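Local coordinates for protein diaminopimelate decarboxylase (PDB 4XG1) that probably catalyses the pyridoxal phosphate-dependent decarboxylation of meso-diaminopimelate to L-lysine, the last step of lysine biosynthesis by the diaminopimelate pathway, at residues B[125-137]-B[181-193]. Residues are numbered along the deposited sequence; the frame is centred on the assembly and turned at random.
Sequences VESISELYRINSV and DVYKIASDLEFLE. With K (potassium ion), chain O.
Two neighbouring helices of the TIM barrel, 128-137 and 181-188, lie nearly parallel (12°) on the outside of the parallel sheet, with Leu131 packed along the second helix and Asn135 against the connection into strand 192-193. Leu131 sits in the middle of the apolar seam. Its CD2 reaches Leu192 CD1 at 3.7 Å, the two side chains crossing at about a right angle, while its other branch, CD1, lies near Val182 O and Ile185. Beneath them Ile149 of strand 145-152 touches both Leu131 and Val182. At the start of helix 128-137 Ile128 lays CG1 on Val182 CG1 (3.6 Å). Toward solvent, Tyr132 leaves its helix facing away from 181-193, yet its ring comes back, bringing OH to 3.7 Å from Ile185 CG2.

The polar link is Asn135. Its first torsion (chi1 -177°) turns CG to the side opposite the backbone N and carries the amide to the connection, where OD1 accepts from Phe191 N at 2.9 Å; the donor lies nearly along the C=O axis, although the hydrogen bond is bent at the hydrogen (N-H...O 137°). Leu189 CB and CD2 border this amide, and Leu192 CD2 fits against Asn135 CA and CB and against Ile134 CG2. Ser187 O from the last turn of helix 181-188, Leu189 O just after it and Leu192 O at the start of the strand, with a water, bind a potassium ion, at 3.0-3.1 Å for the carbonyls. The cation thus ties helix end, connection and strand start together, Asn135 grips Phe191 N from the other helix, and leucine, isoleucine and valine side chains pack between the two segments.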
ATOM      1  N   VAL B 125     -14.178 -14.518 -16.154  1.00 17.56           N
ATOM      2  CA  VAL B 125     -13.237 -14.083 -17.191  1.00 16.22           C
ATOM      3  C   VAL B 125     -13.466 -12.633 -17.634  1.00 15.35           C
ATOM      4  O   VAL B 125     -14.609 -12.186 -17.802  1.00 14.23           O
ATOM      5  CB  VAL B 125     -13.306 -15.000 -18.440  1.00 16.69           C
ATOM      6  CG1 VAL B 125     -12.381 -14.525 -19.555  1.00 16.65           C
ATOM      7  CG2 VAL B 125     -12.956 -16.420 -18.069  1.00 17.23           C
ATOM      8  N   GLU B 126     -12.356 -11.940 -17.885  1.00 15.08           N
ATOM      9  CA  GLU B 126     -12.339 -10.494 -18.143  1.00 15.80           C
ATOM     10  C   GLU B 126     -11.741 -10.091 -19.496  1.00 16.16           C
ATOM     11  O   GLU B 126     -11.795  -8.948 -19.868  1.00 15.55           O
ATOM     12  CB  GLU B 126     -11.512  -9.807 -17.042  1.00 15.72           C
ATOM     13  CG  GLU B 126     -12.039 -10.123 -15.642  1.00 15.93           C
ATOM     14  CD  GLU B 126     -12.221  -8.902 -14.746  1.00 15.50           C
ATOM     15  OE1 GLU B 126     -12.266  -7.778 -15.291  1.00 14.34           O
ATOM     16  OE2 GLU B 126     -12.332  -9.093 -13.500  1.00 14.80           O
ATOM     17  N   SER B 127     -11.169 -11.030 -20.229  1.00 17.63           N
ATOM     18  CA  SER B 127     -10.730 -10.722 -21.555  1.00 19.15           C
ATOM     19  C   SER B 127     -10.823 -11.939 -22.448  1.00 21.49           C
ATOM     20  O   SER B 127     -10.987 -13.076 -21.969  1.00 23.70           O
ATOM     21  CB  SER B 127      -9.315 -10.206 -21.537  1.00 18.39           C
ATOM     22  OG  SER B 127      -8.405 -11.277 -21.367  1.00 19.11           O
ATOM     23  N   ILE B 128     -10.708 -11.681 -23.745  1.00 22.08           N
ATOM     24  CA  ILE B 128     -10.729 -12.717 -24.743  1.00 24.69           C
ATOM     25  C   ILE B 128      -9.430 -13.481 -24.636  1.00 23.72           C
ATOM     26  O   ILE B 128      -9.445 -14.725 -24.549  1.00 24.62           O
ATOM     27  CB  ILE B 128     -10.879 -12.132 -26.159  1.00 25.68           C
ATOM     28  CG1 ILE B 128     -12.291 -11.586 -26.356  1.00 27.10           C
ATOM     29  CG2 ILE B 128     -10.615 -13.202 -27.202  1.00 26.87           C
ATOM     30  CD1 ILE B 128     -12.408 -10.633 -27.550  1.00 27.25           C
ATOM     31  N   SER B 129      -8.316 -12.747 -24.624  1.00 21.81           N
ATOM     32  CA  SER B 129      -7.014 -13.376 -24.420  1.00 21.58           C
ATOM     33  C   SER B 129      -7.037 -14.381 -23.278  1.00 22.37           C
ATOM     34  O   SER B 129      -6.383 -15.417 -23.345  1.00 22.92           O
ATOM     35  CB  SER B 129      -5.967 -12.348 -24.115  1.00 21.69           C
ATOM     36  OG  SER B 129      -5.216 -12.019 -25.255  1.00 21.71           O
ATOM     37  N   GLU B 130      -7.806 -14.076 -22.232  1.00 22.34           N
ATOM     38  CA  GLU B 130      -7.819 -14.891 -21.012  1.00 22.94           C
ATOM     39  C   GLU B 130      -8.536 -16.217 -21.247  1.00 22.95           C
ATOM     40  O   GLU B 130      -8.089 -17.253 -20.747  1.00 22.10           O
ATOM     41  CB  GLU B 130      -8.476 -14.129 -19.835  1.00 21.44           C
ATOM     42  CG  GLU B 130      -8.507 -14.879 -18.500  1.00 19.95           C
ATOM     43  CD  GLU B 130      -9.478 -14.274 -17.483  1.00 20.60           C
ATOM     44  OE1 GLU B 130      -9.830 -13.053 -17.575  1.00 20.74           O
ATOM     45  OE2 GLU B 130      -9.847 -14.984 -16.524  1.00 21.25           O
ATOM     46  N   LEU B 131      -9.645 -16.170 -21.997  1.00 24.24           N
ATOM     47  CA  LEU B 131     -10.310 -17.388 -22.453  1.00 23.18           C
ATOM     48  C   LEU B 131      -9.311 -18.353 -23.081  1.00 23.01           C
ATOM     49  O   LEU B 131      -9.297 -19.514 -22.756  1.00 22.79           O
ATOM     50  CB  LEU B 131     -11.398 -17.086 -23.457  1.00 21.79           C
ATOM     51  CG  LEU B 131     -12.699 -16.518 -22.933  1.00 20.73           C
ATOM     52  CD1 LEU B 131     -13.574 -16.186 -24.119  1.00 21.44           C
ATOM     53  CD2 LEU B 131     -13.458 -17.429 -22.019  1.00 20.29           C
ATOM     54  N   TYR B 132      -8.484 -17.874 -23.985  1.00 26.23           N
ATOM     55  CA  TYR B 132      -7.553 -18.766 -24.671  1.00 30.92           C
ATOM     56  C   TYR B 132      -6.569 -19.343 -23.687  1.00 32.56           C
ATOM     57  O   TYR B 132      -6.175 -20.498 -23.803  1.00 39.73           O
ATOM     58  CB  TYR B 132      -6.834 -18.049 -25.839  1.00 34.60           C
ATOM     59  CG  TYR B 132      -7.791 -17.690 -26.987  1.00 42.78           C
ATOM     60  CD1 TYR B 132      -8.492 -18.691 -27.676  1.00 47.79           C
ATOM     61  CD2 TYR B 132      -8.021 -16.359 -27.362  1.00 47.96           C
ATOM     62  CE1 TYR B 132      -9.384 -18.381 -28.697  1.00 50.26           C
ATOM     63  CE2 TYR B 132      -8.914 -16.042 -28.387  1.00 50.83           C
ATOM     64  CZ  TYR B 132      -9.592 -17.060 -29.043  1.00 53.98           C
ATOM     65  OH  TYR B 132     -10.460 -16.767 -30.062  1.00 55.14           O
ATOM     66  N   ARG B 133      -6.137 -18.526 -22.734  1.00 32.31           N
ATOM     67  CA  ARG B 133      -5.148 -18.963 -21.782  1.00 28.62           C
ATOM     68  C   ARG B 133      -5.740 -20.064 -20.912  1.00 28.66           C
ATOM     69  O   ARG B 133      -5.098 -21.066 -20.645  1.00 27.47           O
ATOM     70  CB  ARG B 133      -4.672 -17.805 -20.930  1.00 27.24           C
ATOM     71  CG  ARG B 133      -3.711 -18.263 -19.849  1.00 26.23           C
ATOM     72  CD  ARG B 133      -3.128 -17.114 -19.055  1.00 24.75           C
ATOM     73  NE  ARG B 133      -2.134 -16.391 -19.813  1.00 23.72           N
ATOM     74  CZ  ARG B 133      -1.419 -15.385 -19.336  1.00 21.11           C
ATOM     75  NH1 ARG B 133      -1.596 -14.979 -18.108  1.00 22.23           N
ATOM     76  NH2 ARG B 133      -0.522 -14.802 -20.090  1.00 20.04           N
ATOM     77  N   ILE B 134      -6.968 -19.870 -20.474  1.00 27.82           N
ATOM     78  CA  ILE B 134      -7.573 -20.818 -19.590  1.00 29.58           C
ATOM     79  C   ILE B 134      -7.734 -22.116 -20.337  1.00 35.40           C
ATOM     80  O   ILE B 134      -7.300 -23.172 -19.867  1.00 41.07           O
ATOM     81  CB  ILE B 134      -8.931 -20.338 -19.078  1.00 27.98           C
ATOM     82  CG1 ILE B 134      -8.719 -19.151 -18.136  1.00 27.97           C
ATOM     83  CG2 ILE B 134      -9.663 -21.455 -18.341  1.00 27.54           C
ATOM     84  CD1 ILE B 134      -9.997 -18.539 -17.598  1.00 27.60           C
ATOM     85  N   ASN B 135      -8.364 -22.032 -21.501  1.00 38.63           N
ATOM     86  CA  ASN B 135      -8.608 -23.190 -22.331  1.00 34.97           C
ATOM     87  C   ASN B 135      -7.310 -23.930 -22.586  1.00 36.49           C
ATOM     88  O   ASN B 135      -7.275 -25.169 -22.544  1.00 36.87           O
ATOM     89  CB  ASN B 135      -9.214 -22.767 -23.652  1.00 33.35           C
ATOM     90  CG  ASN B 135      -9.564 -23.948 -24.537  1.00 30.11           C
ATOM     91  OD1 ASN B 135     -10.532 -24.671 -24.286  1.00 29.23           O
ATOM     92  ND2 ASN B 135      -8.762 -24.154 -25.569  1.00 29.31           N
ATOM     93  N   SER B 136      -6.253 -23.169 -22.850  1.00 31.92           N
ATOM     94  CA  SER B 136      -4.949 -23.741 -23.101  1.00 32.39           C
ATOM     95  C   SER B 136      -4.392 -24.524 -21.902  1.00 36.90           C
ATOM     96  O   SER B 136      -3.830 -25.616 -22.061  1.00 40.13           O
ATOM     97  CB  SER B 136      -4.002 -22.626 -23.485  1.00 33.30           C
ATOM     98  OG  SER B 136      -2.675 -23.100 -23.606  1.00 32.83           O
ATOM     99  N   VAL B 137      -4.583 -23.999 -20.699  1.00 37.48           N
ATOM    100  CA  VAL B 137      -4.128 -24.675 -19.477  1.00 37.03           C
ATOM    101  C   VAL B 137      -5.028 -25.866 -19.111  1.00 37.40           C
ATOM    102  O   VAL B 137      -4.545 -26.907 -18.669  1.00 34.90           O
ATOM    103  CB  VAL B 137      -4.043 -23.670 -18.289  1.00 35.25           C
ATOM    104  CG1 VAL B 137      -3.976 -24.379 -16.940  1.00 34.15           C
ATOM    105  CG2 VAL B 137      -2.843 -22.755 -18.477  1.00 34.12           C
ATOM    106  N   ASP B 181     -20.814 -12.470 -28.729  1.00 31.53           N
ATOM    107  CA  ASP B 181     -19.685 -12.828 -29.531  1.00 34.11           C
ATOM    108  C   ASP B 181     -18.658 -13.602 -28.724  1.00 35.81           C
ATOM    109  O   ASP B 181     -18.076 -14.556 -29.236  1.00 40.57           O
ATOM    110  CB  ASP B 181     -19.070 -11.591 -30.173  1.00 36.88           C
ATOM    111  CG  ASP B 181     -20.057 -10.862 -31.056  1.00 40.22           C
ATOM    112  OD1 ASP B 181     -21.107 -10.413 -30.525  1.00 39.07           O
ATOM    113  OD2 ASP B 181     -19.777 -10.757 -32.264  1.00 41.76           O
ATOM    114  N   VAL B 182     -18.388 -13.187 -27.488  1.00 33.95           N
ATOM    115  CA  VAL B 182     -17.325 -13.845 -26.734  1.00 33.16           C
ATOM    116  C   VAL B 182     -17.890 -15.096 -26.072  1.00 31.06           C
ATOM    117  O   VAL B 182     -17.183 -16.084 -25.920  1.00 28.22           O
ATOM    118  CB  VAL B 182     -16.578 -12.934 -25.704  1.00 33.69           C
ATOM    119  CG1 VAL B 182     -15.927 -11.729 -26.374  1.00 33.31           C
ATOM    120  CG2 VAL B 182     -17.495 -12.487 -24.589  1.00 34.61           C
ATOM    121  N   TYR B 183     -19.142 -15.032 -25.653  1.00 29.34           N
ATOM    122  CA  TYR B 183     -19.779 -16.204 -25.115  1.00 31.11           C
ATOM    123  C   TYR B 183     -19.757 -17.296 -26.156  1.00 37.59           C
ATOM    124  O   TYR B 183     -19.684 -18.475 -25.827  1.00 36.72           O
ATOM    125  CB  TYR B 183     -21.194 -15.911 -24.667  1.00 29.55           C
ATOM    126  CG  TYR B 183     -21.253 -15.749 -23.191  1.00 30.80           C
ATOM    127  CD1 TYR B 183     -21.227 -16.849 -22.360  1.00 31.50           C
ATOM    128  CD2 TYR B 183     -21.310 -14.481 -22.596  1.00 32.79           C
ATOM    129  CE1 TYR B 183     -21.297 -16.706 -20.975  1.00 33.47           C
ATOM    130  CE2 TYR B 183     -21.363 -14.335 -21.212  1.00 30.88           C
ATOM    131  CZ  TYR B 183     -21.350 -15.448 -20.410  1.00 31.00           C
ATOM    132  OH  TYR B 183     -21.438 -15.326 -19.047  1.00 32.57           O
ATOM    133  N   LYS B 184     -19.824 -16.883 -27.418  1.00 43.31           N
ATOM    134  CA  LYS B 184     -19.781 -17.807 -28.520  1.00 45.46           C
ATOM    135  C   LYS B 184     -18.440 -18.466 -28.545  1.00 42.17           C
ATOM    136  O   LYS B 184     -18.346 -19.679 -28.562  1.00 41.11           O
ATOM    137  CB  LYS B 184     -20.037 -17.082 -29.847  1.00 52.16           C
ATOM    138  CG  LYS B 184     -19.961 -17.970 -31.095  1.00 59.50           C
ATOM    139  CD  LYS B 184     -20.896 -17.450 -32.190  1.00 69.80           C
ATOM    140  CE  LYS B 184     -21.098 -18.447 -33.373  1.00 75.03           C
ATOM    141  NZ  LYS B 184     -20.155 -19.620 -33.414  1.00 74.15           N
ATOM    142  N   ILE B 185     -17.401 -17.648 -28.604  1.00 43.17           N
ATOM    143  CA  ILE B 185     -16.021 -18.130 -28.651  1.00 38.34           C
ATOM    144  C   ILE B 185     -15.771 -19.127 -27.543  1.00 37.04           C
ATOM    145  O   ILE B 185     -15.116 -20.140 -27.751  1.00 36.09           O
ATOM    146  CB  ILE B 185     -15.030 -16.968 -28.494  1.00 38.91           C
ATOM    147  CG1 ILE B 185     -15.039 -16.096 -29.759  1.00 39.95           C
ATOM    148  CG2 ILE B 185     -13.625 -17.492 -28.245  1.00 39.18           C
ATOM    149  CD1 ILE B 185     -14.311 -14.768 -29.634  1.00 39.04           C
ATOM    150  N   ALA B 186     -16.314 -18.842 -26.368  1.00 34.23           N
ATOM    151  CA  ALA B 186     -16.183 -19.735 -25.241  1.00 33.73           C
ATOM    152  C   ALA B 186     -16.834 -21.076 -25.546  1.00 35.73           C
ATOM    153  O   ALA B 186     -16.245 -22.125 -25.284  1.00 32.07           O
ATOM    154  CB  ALA B 186     -16.817 -19.123 -23.999  1.00 32.79           C
ATOM    155  N   SER B 187     -18.073 -21.037 -26.049  1.00 38.75           N
ATOM    156  CA  SER B 187     -18.809 -22.258 -26.427  1.00 38.49           C
ATOM    157  C   SER B 187     -17.959 -23.084 -27.399  1.00 36.99           C
ATOM    158  O   SER B 187     -17.781 -24.274 -27.215  1.00 37.31           O
ATOM    159  CB  SER B 187     -20.154 -21.939 -27.065  1.00 39.60           C
ATOM    160  OG  SER B 187     -19.922 -21.545 -28.388  1.00 42.92           O
ATOM    161  N   ASP B 188     -17.382 -22.427 -28.393  1.00 38.06           N
ATOM    162  CA  ASP B 188     -16.516 -23.102 -29.362  1.00 38.75           C
ATOM    163  C   ASP B 188     -15.261 -23.696 -28.755  1.00 39.50           C
ATOM    164  O   ASP B 188     -14.570 -24.484 -29.406  1.00 40.75           O
ATOM    165  CB  ASP B 188     -16.096 -22.145 -30.494  1.00 39.45           C
ATOM    166  CG  ASP B 188     -17.253 -21.789 -31.437  1.00 41.08           C
ATOM    167  OD1 ASP B 188     -18.311 -22.485 -31.415  1.00 37.84           O
ATOM    168  OD2 ASP B 188     -17.078 -20.801 -32.202  1.00 40.19           O
ATOM    169  N   LEU B 189     -14.906 -23.283 -27.551  1.00 38.52           N
ATOM    170  CA  LEU B 189     -13.702 -23.810 -26.953  1.00 34.54           C
ATOM    171  C   LEU B 189     -14.056 -25.045 -26.165  1.00 33.14           C
ATOM    172  O   LEU B 189     -15.097 -25.106 -25.445  1.00 24.02           O
ATOM    173  CB  LEU B 189     -12.987 -22.756 -26.119  1.00 35.48           C
ATOM    174  CG  LEU B 189     -12.379 -21.658 -26.998  1.00 32.28           C
ATOM    175  CD1 LEU B 189     -12.135 -20.402 -26.171  1.00 30.96           C
ATOM    176  CD2 LEU B 189     -11.108 -22.123 -27.684  1.00 29.23           C
ATOM    177  N   GLU B 190     -13.153 -26.010 -26.332  1.00 36.07           N
ATOM    178  CA  GLU B 190     -13.415 -27.408 -26.029  1.00 44.34           C
ATOM    179  C   GLU B 190     -13.232 -27.670 -24.576  1.00 44.99           C
ATOM    180  O   GLU B 190     -14.010 -28.397 -23.971  1.00 40.51           O
ATOM    181  CB  GLU B 190     -12.437 -28.294 -26.771  1.00 53.75           C
ATOM    182  CG  GLU B 190     -12.933 -29.693 -27.074  1.00 61.68           C
ATOM    183  CD  GLU B 190     -11.817 -30.540 -27.675  1.00 69.79           C
ATOM    184  OE1 GLU B 190     -10.829 -29.961 -28.197  1.00 66.54           O
ATOM    185  OE2 GLU B 190     -11.922 -31.782 -27.621  1.00 75.60           O
ATOM    186  N   PHE B 191     -12.177 -27.062 -24.020  1.00 49.45           N
ATOM    187  CA  PHE B 191     -11.788 -27.267 -22.630  1.00 48.82           C
ATOM    188  C   PHE B 191     -12.340 -26.217 -21.666  1.00 44.07           C
ATOM    189  O   PHE B 191     -11.959 -26.193 -20.491  1.00 44.68           O
ATOM    190  CB  PHE B 191     -10.273 -27.429 -22.570  1.00 51.76           C
ATOM    191  CG  PHE B 191      -9.820 -28.710 -23.200  1.00 57.74           C
ATOM    192  CD1 PHE B 191      -9.959 -29.910 -22.506  1.00 60.10           C
ATOM    193  CD2 PHE B 191      -9.356 -28.745 -24.511  1.00 58.73           C
ATOM    194  CE1 PHE B 191      -9.580 -31.102 -23.086  1.00 60.64           C
ATOM    195  CE2 PHE B 191      -8.980 -29.941 -25.098  1.00 57.58           C
ATOM    196  CZ  PHE B 191      -9.088 -31.121 -24.382  1.00 58.56           C
ATOM    197  N   LEU B 192     -13.299 -25.416 -22.146  1.00 37.96           N
ATOM    198  CA  LEU B 192     -14.065 -24.525 -21.292  1.00 32.77           C
ATOM    199  C   LEU B 192     -15.462 -24.992 -21.206  1.00 33.34           C
ATOM    200  O   LEU B 192     -15.951 -25.613 -22.126  1.00 40.55           O
ATOM    201  CB  LEU B 192     -14.077 -23.115 -21.867  1.00 31.17           C
ATOM    202  CG  LEU B 192     -12.735 -22.500 -22.248  1.00 32.29           C
ATOM    203  CD1 LEU B 192     -12.945 -21.050 -22.653  1.00 32.61           C
ATOM    204  CD2 LEU B 192     -11.712 -22.600 -21.123  1.00 32.86           C
ATOM    205  N   GLU B 193     -16.148 -24.619 -20.144  1.00 33.63           N
ATOM    206  CA  GLU B 193     -17.500 -24.984 -19.975  1.00 36.14           C
ATOM    207  C   GLU B 193     -18.247 -23.816 -19.363  1.00 36.42           C
ATOM    208  O   GLU B 193     -18.114 -23.508 -18.174  1.00 41.61           O
ATOM    209  CB  GLU B 193     -17.618 -26.220 -19.095  1.00 40.10           C
ATOM    210  CG  GLU B 193     -19.063 -26.685 -18.914  1.00 46.08           C
ATOM    211  CD  GLU B 193     -19.210 -27.879 -17.987  1.00 54.36           C
ATOM    212  OE1 GLU B 193     -18.205 -28.591 -17.745  1.00 63.49           O
ATOM    213  OE2 GLU B 193     -20.344 -28.118 -17.529  1.00 50.62           O
TER
HETATM  214  K     K O 503     -17.964 -24.919 -24.171  1.00 33.68           K
HETATM  215  O   HOH W   1     -20.202 -24.608 -22.790  1.00 10.10           O